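Local coordinates for putative 6-phosphogluconolactonase (Neisseria gonorrhoeae, PDB 3LHI), which probably hydrolyses 6-phosphogluconolactone to 6-phosphogluconate, the second step of the oxidative pentose phosphate pathway, at residues V117-Y120 with A121-H124; D105-E109 with T110-P114. All coordinates share one frame; numbering follows the deposited sequence. Where two conformers were deposited one is given.

Interaction 1: residues V117-Y120 with A121-H124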
ATOM      1  N   VAL A 117       6.663  -3.706  17.593  1.00 16.82           N
ATOM      2  CA  VAL A 117       6.464  -2.840  16.434  1.00 14.68           C
ATOM      3  C   VAL A 117       4.987  -2.873  15.971  1.00 14.52           C
ATOM      4  O   VAL A 117       4.393  -1.839  15.683  1.00 14.43           O
ATOM      5  CB  VAL A 117       7.458  -3.193  15.313  1.00 16.24           C
ATOM      6  CG1 VAL A 117       7.065  -2.477  13.992  1.00 16.98           C
ATOM      7  CG2 VAL A 117       8.913  -2.839  15.757  1.00 18.13           C
ATOM      8  N   VAL A 118       4.427  -4.064  15.882  1.00 15.28           N
ATOM      9  CA  VAL A 118       3.022  -4.172  15.479  1.00 17.24           C
ATOM     10  C   VAL A 118       2.122  -3.473  16.480  1.00 16.97           C
ATOM     11  O   VAL A 118       1.191  -2.763  16.113  1.00 17.45           O
ATOM     12  CB  VAL A 118       2.568  -5.603  15.229  1.00 19.68           C
ATOM     13  CG1 VAL A 118       1.052  -5.627  14.957  1.00 23.52           C
ATOM     14  CG2 VAL A 118       3.328  -6.176  14.049  1.00 21.58           C
ATOM     15  N   ASP A 119       2.410  -3.639  17.759  1.00 18.23           N
ATOM     16  CA  ASP A 119       1.603  -2.980  18.764  1.00 20.86           C
ATOM     17  C   ASP A 119       1.638  -1.460  18.648  1.00 18.33           C
ATOM     18  O   ASP A 119       0.594  -0.807  18.731  1.00 19.29           O
ATOM     19  CB  ASP A 119       1.950  -3.509  20.149  1.00 23.53           C
ATOM     20  CG  ASP A 119       1.337  -4.922  20.390  1.00 33.08           C
ATOM     21  OD1 ASP A 119       0.484  -5.475  19.563  1.00 35.80           O
ATOM     22  OD2 ASP A 119       1.721  -5.478  21.416  1.00 42.28           O
ATOM     23  N   TYR A 120       2.826  -0.898  18.396  1.00 16.45           N
ATOM     24  CA  TYR A 120       3.003   0.546  18.190  1.00 17.53           C
ATOM     25  C   TYR A 120       2.209   0.971  16.955  1.00 16.11           C
ATOM     26  O   TYR A 120       1.458   1.937  17.012  1.00 18.08           O
ATOM     27  CB  TYR A 120       4.501   0.887  18.032  1.00 19.63           C
ATOM     28  CG  TYR A 120       4.833   2.281  17.551  1.00 21.47           C
ATOM     29  CD1 TYR A 120       4.954   2.552  16.182  1.00 24.06           C
ATOM     30  CD2 TYR A 120       5.039   3.304  18.441  1.00 27.11           C
ATOM     31  CE1 TYR A 120       5.258   3.827  15.721  1.00 26.36           C
ATOM     32  CE2 TYR A 120       5.335   4.577  18.003  1.00 22.64           C
ATOM     33  CZ  TYR A 120       5.425   4.834  16.621  1.00 27.18           C
ATOM     34  OH  TYR A 120       5.743   6.096  16.155  1.00 31.15           O
ATOM     35  N   ALA A 121       2.370   0.239  15.867  1.00 15.76           N
ATOM     36  CA  ALA A 121       1.675   0.593  14.613  1.00 16.16           C
ATOM     37  C   ALA A 121       0.130   0.548  14.775  1.00 16.02           C
ATOM     38  O   ALA A 121      -0.580   1.445  14.297  1.00 16.53           O
ATOM     39  CB  ALA A 121       2.146  -0.274  13.480  1.00 17.51           C
ATOM     40  N   LEU A 122      -0.350  -0.460  15.514  1.00 16.59           N
ATOM     41  CA  LEU A 122      -1.800  -0.601  15.757  1.00 16.70           C
ATOM     42  C   LEU A 122      -2.360   0.562  16.530  1.00 17.13           C
ATOM     43  O   LEU A 122      -3.508   0.941  16.327  1.00 19.96           O
ATOM     44  CB  LEU A 122      -2.114  -1.934  16.451  1.00 17.05           C
ATOM     45  CG  LEU A 122      -2.078  -3.217  15.595  1.00 19.04           C
ATOM     46  CD1 LEU A 122      -2.046  -4.483  16.491  1.00 20.14           C
ATOM     47  CD2 LEU A 122      -3.177  -3.259  14.528  1.00 21.58           C
ATOM     48  N   LYS A 123      -1.575   1.125  17.452  1.00 16.99           N
ATOM     49  CA  LYS A 123      -1.972   2.297  18.216  1.00 20.70           C
ATOM     50  C   LYS A 123      -2.153   3.559  17.370  1.00 19.23           C
ATOM     51  O   LYS A 123      -2.885   4.451  17.783  1.00 24.05           O
ATOM     52  CB  LYS A 123      -1.026   2.579  19.375  1.00 23.35           C
ATOM     53  CG  LYS A 123      -1.172   1.565  20.495  1.00 25.42           C
ATOM     54  CD  LYS A 123      -0.102   1.848  21.569  1.00 32.85           C
ATOM     55  CE  LYS A 123      -0.220   0.898  22.782  1.00 39.78           C
ATOM     56  NZ  LYS A 123      -0.550  -0.552  22.506  1.00 43.80           N
ATOM     57  N   HIS A 124      -1.452   3.654  16.215  1.00 18.37           N
ATOM     58  CA  HIS A 124      -1.542   4.826  15.361  1.00 17.35           C
ATOM     59  C   HIS A 124      -2.470   4.625  14.154  1.00 15.88           C
ATOM     60  O   HIS A 124      -2.883   5.577  13.492  1.00 16.55           O
ATOM     61  CB  HIS A 124      -0.140   5.166  14.867  1.00 18.07           C
ATOM     62  CG  HIS A 124       0.779   5.616  15.945  1.00 18.29           C
ATOM     63  ND1 HIS A 124       1.002   6.946  16.216  1.00 26.29           N
ATOM     64  CD2 HIS A 124       1.496   4.917  16.855  1.00 20.87           C
ATOM     65  CE1 HIS A 124       1.827   7.052  17.248  1.00 26.43           C
ATOM     66  NE2 HIS A 124       2.165   5.834  17.633  1.00 27.85           N
TER
HETATM   67  O   HOH W   1      -1.565  -1.753  20.383  1.00 33.02           O
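Y120 and H124 meet one turn apart on helix 114-124. H124 sets its NE2 over one face of the phenol ring, offset toward the rim, 3.4 Å from Y120 CE2. The ring centroids are 4.5 Å apart and the planes are inclined at 43°, so the pair is neither a parallel stack nor a T. Y120 holds CG anti to its backbone N (chi1 169°), which puts CG beside the carbonyl carbon and turns the ring outward, to where H124 can reach its face. H124 turns its ring back over it. Its CD2 edge lies in plane with Y120 O, at 3.0 Å. The same carbonyl takes weak bonds from the N-H groups of K123 and H124. P101 of the loop after strand 98-99 touches both side chains.

V118 and L122 run side by side, pointing the same way. V118 CG1 reaches L122 CD1 at 3.6 Å. That branch stands anti to the backbone N (chi1 174°), beside the carbonyl whose oxygen accepts from L122 N. L122, like A121, also touches L163 of strand 163-166.

K123 lays its aliphatic chain past D119 O, with CG 3.4 Å from that oxygen. K123 NZ donates to a water at 2.6 Å. That water donates in turn to D119 O, which also accepts from K123 N. The D119 carboxylate and NZ remain apart, without a salt bridge.

These i to i+4 pairs and backbone bonds are those of an amphipathic alpha-helix, here packed with V118 and A121 against strands 163-166 and 175-178 of the mixed sheet.

Interaction 2: residues D105-E109 with T110-P114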
ATOM      1  N   ASP A 105      10.427   6.409  14.582  1.00 15.94           N
ATOM      2  CA  ASP A 105      11.695   7.085  14.297  1.00 16.25           C
ATOM      3  C   ASP A 105      12.643   6.994  15.496  1.00 18.45           C
ATOM      4  O   ASP A 105      12.194   7.039  16.649  1.00 21.13           O
ATOM      5  CB  ASP A 105      11.474   8.561  13.976  1.00 17.02           C
ATOM      6  CG  ASP A 105      10.762   8.806  12.665  1.00 17.64           C
ATOM      7  OD1 ASP A 105      10.941   7.985  11.722  1.00 18.60           O
ATOM      8  OD2 ASP A 105      10.078   9.845  12.597  1.00 19.05           O
ATOM      9  N   GLY A 106      13.931   6.897  15.215  1.00 16.65           N
ATOM     10  CA  GLY A 106      14.946   6.927  16.257  1.00 18.68           C
ATOM     11  C   GLY A 106      15.298   5.601  16.870  1.00 20.96           C
ATOM     12  O   GLY A 106      16.213   5.513  17.683  1.00 26.98           O
ATOM     13  N   LYS A 107      14.587   4.564  16.487  1.00 20.44           N
ATOM     14  CA  LYS A 107      14.881   3.232  16.952  1.00 19.27           C
ATOM     15  C   LYS A 107      15.838   2.509  16.029  1.00 19.89           C
ATOM     16  O   LYS A 107      15.653   2.497  14.817  1.00 20.73           O
ATOM     17  CB  LYS A 107      13.582   2.435  17.090  1.00 20.00           C
ATOM     18  CG  LYS A 107      12.586   3.049  18.042  1.00 22.91           C
ATOM     19  CD  LYS A 107      13.076   3.054  19.499  1.00 29.30           C
ATOM     20  CE  LYS A 107      11.966   3.511  20.428  1.00 31.40           C
ATOM     21  NZ  LYS A 107      12.487   3.925  21.722  1.00 39.81           N
ATOM     22  N   THR A 108      16.876   1.907  16.594  0.50 20.75           N
ATOM     23  CA  THR A 108      17.866   1.199  15.812  0.50 20.85           C
ATOM     24  C   THR A 108      17.462  -0.289  15.701  0.50 19.85           C
ATOM     25  O   THR A 108      16.470  -0.691  16.316  0.50 21.59           O
ATOM     26  CB  THR A 108      19.257   1.419  16.439  0.50 22.31           C
ATOM     27  OG1 THR A 108      19.314   0.793  17.724  0.50 25.46           O
ATOM     28  CG2 THR A 108      19.516   2.938  16.635  0.50 23.43           C
ATOM     29  N   GLU A 109      18.164  -1.096  14.893  1.00 21.54           N
ATOM     30  CA  GLU A 109      17.775  -2.488  14.620  1.00 24.91           C
ATOM     31  C   GLU A 109      17.554  -3.316  15.863  1.00 26.55           C
ATOM     32  O   GLU A 109      16.620  -4.102  15.931  1.00 28.25           O
ATOM     33  CB  GLU A 109      18.780  -3.300  13.772  1.00 27.75           C
ATOM     34  CG  GLU A 109      18.837  -2.963  12.314  1.00 31.32           C
ATOM     35  CD  GLU A 109      19.730  -1.782  11.986  1.00 35.99           C
ATOM     36  OE1 GLU A 109      20.213  -1.055  12.956  1.00 34.28           O
ATOM     37  OE2 GLU A 109      19.939  -1.614  10.738  1.00 33.58           O
ATOM     38  N   THR A 110      18.438  -3.182  16.850  1.00 25.39           N
ATOM     39  CA  THR A 110      18.266  -4.001  18.074  1.00 25.03           C
ATOM     40  C   THR A 110      17.144  -3.535  18.978  1.00 25.60           C
ATOM     41  O   THR A 110      16.816  -4.225  19.931  1.00 29.03           O
ATOM     42  CB  THR A 110      19.569  -4.135  18.877  1.00 26.04           C
ATOM     43  OG1 THR A 110      19.994  -2.847  19.326  1.00 27.58           O
ATOM     44  CG2 THR A 110      20.652  -4.801  17.991  1.00 29.03           C
ATOM     45  N   GLU A 111      16.540  -2.373  18.678  1.00 22.81           N
ATOM     46  CA  GLU A 111      15.397  -1.866  19.403  1.00 21.14           C
ATOM     47  C   GLU A 111      14.062  -2.193  18.755  1.00 22.46           C
ATOM     48  O   GLU A 111      13.026  -1.821  19.284  1.00 26.12           O
ATOM     49  CB  GLU A 111      15.483  -0.370  19.586  1.00 22.63           C
ATOM     50  CG  GLU A 111      16.736   0.049  20.384  1.00 25.92           C
ATOM     51  CD  GLU A 111      16.931   1.575  20.506  1.00 29.41           C
ATOM     52  OE1 GLU A 111      16.865   2.326  19.502  1.00 28.94           O
ATOM     53  OE2 GLU A 111      17.159   2.050  21.616  1.00 39.73           O
ATOM     54  N   LEU A 112      14.084  -2.880  17.617  1.00 20.62           N
ATOM     55  CA  LEU A 112      12.889  -3.101  16.837  1.00 19.66           C
ATOM     56  C   LEU A 112      12.599  -4.582  16.962  1.00 21.82           C
ATOM     57  O   LEU A 112      13.360  -5.437  16.460  1.00 27.02           O
ATOM     58  CB  LEU A 112      13.111  -2.706  15.372  1.00 19.02           C
ATOM     59  CG  LEU A 112      13.188  -1.198  15.125  1.00 17.95           C
ATOM     60  CD1 LEU A 112      13.630  -0.945  13.644  1.00 20.70           C
ATOM     61  CD2 LEU A 112      11.890  -0.460  15.466  1.00 19.49           C
ATOM     62  N   HIS A 113      11.603  -4.893  17.749  1.00 20.63           N
ATOM     63  CA  HIS A 113      11.121  -6.246  17.909  1.00 19.31           C
ATOM     64  C   HIS A 113       9.731  -6.338  17.309  1.00 19.12           C
ATOM     65  O   HIS A 113       8.890  -5.553  17.676  1.00 20.27           O
ATOM     66  CB  HIS A 113      11.050  -6.590  19.390  1.00 22.35           C
ATOM     67  CG  HIS A 113      12.312  -6.309  20.122  1.00 26.90           C
ATOM     68  ND1 HIS A 113      13.442  -7.075  19.966  1.00 37.36           N
ATOM     69  CD2 HIS A 113      12.660  -5.266  20.908  1.00 31.40           C
ATOM     70  CE1 HIS A 113      14.418  -6.555  20.687  1.00 38.49           C
ATOM     71  NE2 HIS A 113      13.973  -5.446  21.260  1.00 35.78           N
ATOM     72  N   PRO A 114       9.519  -7.289  16.392  1.00 18.32           N
ATOM     73  CA  PRO A 114       8.278  -7.270  15.599  1.00 18.66           C
ATOM     74  C   PRO A 114       6.993  -7.152  16.429  1.00 18.89           C
ATOM     75  O   PRO A 114       6.107  -6.424  16.018  1.00 18.93           O
ATOM     76  CB  PRO A 114       8.346  -8.574  14.805  1.00 19.19           C
ATOM     77  CG  PRO A 114       9.782  -8.771  14.543  1.00 20.30           C
ATOM     78  CD  PRO A 114      10.480  -8.286  15.833  1.00 19.20           C
TER
HETATM   79  O   HOH W   2      21.191  -1.953  16.118  1.00 60.54           O
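G106 O lies 3.7 Å from E111 OE1. G106 itself has a positive phi of 88°, suited to glycine. K107 and L112 touch through K107 CB and L112 CD2, 3.7 Å apart. The K107 side chain crosses E111 at about a right angle. Its CD passes 3.9 Å from E111 OE1, while the ammonium and carboxylate remain apart. Attraction between the two charges may still act at that separation.

T108 carries most of the polar contact. Its N-H donates to E111 OE1, with N and OE1 2.9 Å apart, in a nearly straight bond (167°), using the anti lone pair of that oxygen. In one of its two conformers, T108 OG1 sits between the backbone N and the carbonyl carbon (chi1 66°). From there OG1 adds a weak, doubtful bond to E111 OE1 at 3.4 Å. T108 O accepts in return from E111 N at 2.9 Å. The E111 carboxylate thus folds back onto the N-H of T108, across a short 3-10 turn that precedes helix 114-124.

E109 continues the turn. Its carbonyl O accepts from L112 N at 3.3 Å. E109 OE1 takes a weak bond from a water that accepts from T110 N. The water thus links the E109 side chain to the backbone of the next residue. The E109 side chain also touches P74 and H77. L112 lays its CG 3.5 Å from T108 O and packs on P74 and V103.

The two contacts follow one another along the chain. Interaction 2 forms the exposed turn before helix 114-124, and interaction 1 lies on the helix itself. Their centres are about 13 Å apart. They touch where V117 CG2 meets L112 CD2 at 3.8 Å, so L112 packs on K107 within its own turn and on the helix beyond. H113 is the N-cap and P114 the first residue of the helix. Both contacts lie on the same side of the chain's centre, interaction 1 about 17 Å from it and interaction 2 about 22 Å, centre to centre. The turn is a surface contact, whereas interaction 1 is partly buried, with A121 and V118 against strands 163-166 and 175-178.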